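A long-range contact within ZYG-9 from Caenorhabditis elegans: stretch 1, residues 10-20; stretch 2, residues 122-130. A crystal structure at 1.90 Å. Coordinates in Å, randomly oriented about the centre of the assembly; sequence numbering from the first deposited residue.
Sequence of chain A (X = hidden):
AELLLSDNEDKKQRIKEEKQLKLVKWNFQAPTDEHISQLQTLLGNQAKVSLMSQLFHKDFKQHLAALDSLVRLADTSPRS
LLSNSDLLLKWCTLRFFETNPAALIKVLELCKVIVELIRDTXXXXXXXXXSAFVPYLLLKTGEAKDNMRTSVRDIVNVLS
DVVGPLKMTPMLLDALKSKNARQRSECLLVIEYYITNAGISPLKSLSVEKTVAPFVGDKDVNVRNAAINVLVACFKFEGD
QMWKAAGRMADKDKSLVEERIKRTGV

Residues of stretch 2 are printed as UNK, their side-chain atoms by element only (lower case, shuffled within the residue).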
# COMPACT_ATOMS: atom_id res chain seq x y z
N ASP A 10 21.83 -4.53 -8.27
CA ASP A 10 22.17 -3.39 -7.39
C ASP A 10 21.12 -3.15 -6.32
O ASP A 10 21.41 -2.50 -5.35
CB ASP A 10 22.39 -2.12 -8.19
CG ASP A 10 23.69 -2.14 -8.97
OD1 ASP A 10 24.38 -3.18 -8.96
OD2 ASP A 10 24.01 -1.14 -9.64
N LYS A 11 19.91 -3.67 -6.47
CA LYS A 11 18.94 -3.66 -5.35
C LYS A 11 19.50 -4.17 -4.04
O LYS A 11 19.25 -3.59 -2.99
CB LYS A 11 17.66 -4.45 -5.71
CG LYS A 11 16.55 -4.31 -4.65
CD LYS A 11 15.37 -5.28 -4.98
CE LYS A 11 14.54 -4.73 -6.07
NZ LYS A 11 13.60 -5.87 -6.49
N LYS A 12 20.24 -5.27 -4.08
CA LYS A 12 20.86 -5.78 -2.84
C LYS A 12 21.79 -4.74 -2.18
O LYS A 12 21.81 -4.64 -0.95
CB LYS A 12 21.68 -7.05 -3.05
CG LYS A 12 20.92 -8.29 -3.48
CD LYS A 12 21.98 -9.46 -3.80
CE LYS A 12 21.25 -10.73 -4.37
NZ LYS A 12 20.53 -10.52 -5.71
N GLN A 13 22.59 -4.04 -2.99
CA GLN A 13 23.48 -2.98 -2.54
C GLN A 13 22.67 -1.79 -1.96
O GLN A 13 23.06 -1.25 -0.94
CB GLN A 13 24.42 -2.51 -3.68
CG GLN A 13 25.48 -1.37 -3.27
CD GLN A 13 26.49 -1.87 -2.21
OE1 GLN A 13 26.73 -3.08 -2.11
NE2 GLN A 13 27.02 -0.96 -1.37
N ARG A 14 21.54 -1.42 -2.56
CA ARG A 14 20.69 -0.33 -2.04
C ARG A 14 20.06 -0.70 -0.72
O ARG A 14 20.06 0.16 0.19
CB ARG A 14 19.63 0.13 -3.04
CG ARG A 14 20.24 0.70 -4.31
CD ARG A 14 19.11 1.34 -5.19
NE ARG A 14 18.23 0.31 -5.79
CZ ARG A 14 18.49 -0.32 -6.92
NH1 ARG A 14 19.63 -0.11 -7.59
NH2 ARG A 14 17.64 -1.22 -7.36
N ILE A 15 19.54 -1.93 -0.59
CA ILE A 15 18.97 -2.41 0.67
C ILE A 15 20.03 -2.42 1.78
O ILE A 15 19.81 -1.95 2.89
CB ILE A 15 18.37 -3.83 0.59
CG1 ILE A 15 17.23 -3.90 -0.44
CG2 ILE A 15 17.82 -4.26 1.93
CD1 ILE A 15 16.22 -2.78 -0.33
N LYS A 16 21.20 -2.95 1.47
CA LYS A 16 22.28 -2.96 2.44
C LYS A 16 22.73 -1.55 2.87
O LYS A 16 22.91 -1.33 4.06
CB LYS A 16 23.45 -3.74 1.85
CG LYS A 16 24.71 -3.52 2.60
CD LYS A 16 25.81 -4.30 1.97
CE LYS A 16 26.64 -3.39 1.11
NZ LYS A 16 27.65 -4.26 0.39
N GLU A 17 22.90 -0.61 1.92
CA GLU A 17 23.29 0.77 2.25
C GLU A 17 22.26 1.44 3.13
O GLU A 17 22.64 2.14 4.04
CB GLU A 17 23.56 1.57 0.98
CG GLU A 17 24.83 1.11 0.29
CD GLU A 17 25.27 1.96 -0.93
OE1 GLU A 17 24.55 2.92 -1.32
OE2 GLU A 17 26.36 1.60 -1.50
N GLU A 18 20.96 1.18 2.93
CA GLU A 18 19.92 1.73 3.80
C GLU A 18 20.04 1.15 5.23
O GLU A 18 19.94 1.90 6.24
CB GLU A 18 18.49 1.48 3.23
CG GLU A 18 17.45 2.15 4.14
CD GLU A 18 16.07 2.18 3.54
OE1 GLU A 18 16.00 1.99 2.30
OE2 GLU A 18 15.07 2.38 4.32
N LYS A 19 20.25 -0.17 5.32
CA LYS A 19 20.44 -0.79 6.65
C LYS A 19 21.70 -0.27 7.38
O LYS A 19 21.74 -0.18 8.64
CB LYS A 19 20.49 -2.31 6.55
CG LYS A 19 19.18 -2.98 6.06
CD LYS A 19 19.46 -4.48 6.05
CE LYS A 19 18.25 -5.31 5.62
NZ LYS A 19 17.15 -5.16 6.65
N GLN A 20 22.72 0.08 6.60
CA GLN A 20 23.97 0.68 7.08
C GLN A 20 23.84 2.13 7.44
O GLN A 20 24.84 2.74 7.87
CB GLN A 20 25.10 0.54 6.05
CG GLN A 20 25.56 -0.89 5.98
CD GLN A 20 26.43 -1.14 4.80
OE1 GLN A 20 26.42 -0.37 3.85
NE2 GLN A 20 27.17 -2.26 4.82
N UNK A 122 8.18 -14.71 -7.46
CA UNK A 122 8.51 -14.94 -6.07
C UNK A 122 9.75 -14.16 -5.63
O UNK A 122 10.56 -14.68 -4.86
c UNK A 122 7.42 -18.61 -5.75
o UNK A 122 6.87 -19.39 -6.56
c UNK A 122 8.69 -16.44 -5.81
o UNK A 122 7.94 -18.96 -4.66
c UNK A 122 7.40 -17.16 -6.14
N UNK A 123 9.87 -12.92 -6.09
CA UNK A 123 10.97 -12.06 -5.68
C UNK A 123 10.70 -11.58 -4.25
O UNK A 123 9.61 -11.07 -3.98
o UNK A 123 11.56 -11.41 -7.91
c UNK A 123 12.18 -9.90 -6.15
c UNK A 123 11.13 -10.88 -6.64
N UNK A 124 11.68 -11.76 -3.33
CA UNK A 124 11.39 -11.26 -1.97
C UNK A 124 11.34 -9.71 -1.94
O UNK A 124 12.10 -9.04 -2.65
c UNK A 124 12.56 -11.77 -1.14
c UNK A 124 13.02 -12.36 -3.45
c UNK A 124 13.37 -12.66 -2.02
N UNK A 125 10.42 -9.16 -1.15
CA UNK A 125 10.36 -7.71 -0.93
C UNK A 125 10.86 -7.48 0.51
O UNK A 125 10.26 -8.03 1.42
s UNK A 125 6.85 -5.99 -2.32
c UNK A 125 7.24 -4.28 -2.39
c UNK A 125 8.45 -6.81 -2.39
c UNK A 125 8.91 -7.21 -1.05
N UNK A 126 11.95 -6.72 0.69
CA UNK A 126 12.49 -6.42 2.00
C UNK A 126 11.54 -5.55 2.80
O UNK A 126 10.65 -4.90 2.24
c UNK A 126 13.84 -5.70 1.84
o UNK A 126 13.68 -4.42 1.16
N UNK A 127 11.72 -5.49 4.11
CA UNK A 127 10.90 -4.63 4.94
C UNK A 127 11.04 -3.17 4.49
O UNK A 127 10.05 -2.40 4.47
n UNK A 127 9.64 -4.58 9.64
c UNK A 127 11.39 -4.81 6.37
o UNK A 127 11.80 -5.28 9.23
c UNK A 127 10.75 -4.68 8.86
c UNK A 127 10.67 -4.01 7.42
N UNK A 128 12.26 -2.80 4.07
CA UNK A 128 12.55 -1.46 3.60
C UNK A 128 11.75 -1.11 2.34
O UNK A 128 11.23 -0.01 2.27
o UNK A 128 14.94 -3.75 4.51
c UNK A 128 14.04 -1.30 3.29
o UNK A 128 15.63 -2.71 6.30
c UNK A 128 14.97 -1.31 4.56
c UNK A 128 15.19 -2.68 5.15
N UNK A 129 11.72 -2.01 1.37
CA UNK A 129 10.95 -1.78 0.14
C UNK A 129 9.46 -1.68 0.42
O UNK A 129 8.79 -0.81 -0.15
c UNK A 129 12.48 -3.07 -1.31
o UNK A 129 13.32 -5.33 -1.56
c UNK A 129 11.11 -2.91 -0.84
o UNK A 129 12.08 -4.33 -3.29
c UNK A 129 12.64 -4.36 -2.12
N UNK A 130 8.95 -2.58 1.25
CA UNK A 130 7.53 -2.57 1.66
C UNK A 130 7.14 -1.26 2.33
O UNK A 130 6.13 -0.64 1.99
c UNK A 130 7.15 -3.80 2.57
c UNK A 130 7.41 -5.14 1.86
c UNK A 130 5.66 -3.77 2.88
O HOH W 1 12.06 -6.74 -4.39
O HOH W 2 13.55 1.71 1.02

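Position 122 carries three carbons in a chain, the last bearing two oxygens, and lies well beyond the reach of stretch 1. A carboxylate on two methylene carbons makes it E122; its positive phi marks the exit from the preceding helix, in a Schellman motif. At position 123 a single carbon bears one oxygen and one carbon, a branched hydroxyl side chain whose CA-to-CB bond points toward stretch 1, its terminal carbon approaching the amine of K11. This is T123, whose CG2 lies 4.3 Å from K11 NZ. Three carbons at position 124 close a ring onto the backbone nitrogen, which identifies P124; its ring makes no contact, but its carbonyl oxygen receives a hydrogen bond from a water.

Position 125 has an unbranched chain of two carbons, a sulfur and a terminal carbon; its CA-to-CB bond points away from stretch 1, and it makes no contact there: M125. At position 126 one carbon carries one oxygen, and that oxygen sits 3.4 Å from I15 CD1. The residue is S126, at the N-cap of the helix that follows. Position 127 shows three carbons, the third bearing one oxygen and one nitrogen; this is an amide, Q127, whose CA-to-CB bond runs sideways and which touches nothing on stretch 1.

Position 128 again has three carbons ending in two oxygens, one of them 2.9 Å from K19 NZ. It is E128, and the pair, K19 NZ to E128 OE2, is a hydrogen-bonded salt bridge. Its CG also approaches E18 OE2 at 3.7 Å. Position 129 also has three carbons, the third with two oxygens; its CA-to-CB bond leaves sideways, but its end comes nearer, one oxygen lying 3.7 Å from K11 CE. This is E129, and that oxygen is OE2. E129 N donates to S126 OG (3.1 Å), capping the helix, while E129 OE1 accepts from S126 N (3.0 Å) and S126 OG (2.9 Å). Position 130 has one carbon branching into two more, the isopropyl group of V130, out of reach of stretch 1.

The contact centres on I15, with I15 CA 7.1 Å from E128 CA. Its CD1 packs 3.9 Å from E129 CG and its CG2 lies 3.9 Å from E128 OE1, so the isoleucine rests on the capped first turn of the second helix. Lysines one helical turn to each side meet the two glutamates. K19 reaches E128 directly, whereas K11 NZ is 3.9 Å from E129 OE2, a long salt bridge supplemented by water 1, which accepts from K11 NZ (2.7 Å) and donates to E129 OE2 (2.6 Å) and P124 O (2.9 Å). Water 2 donates to E18 OE1 (2.8 Å) and, weakly, to E128 O (3.1 Å).

Stretch 2 122-130: ETPMSQEEV
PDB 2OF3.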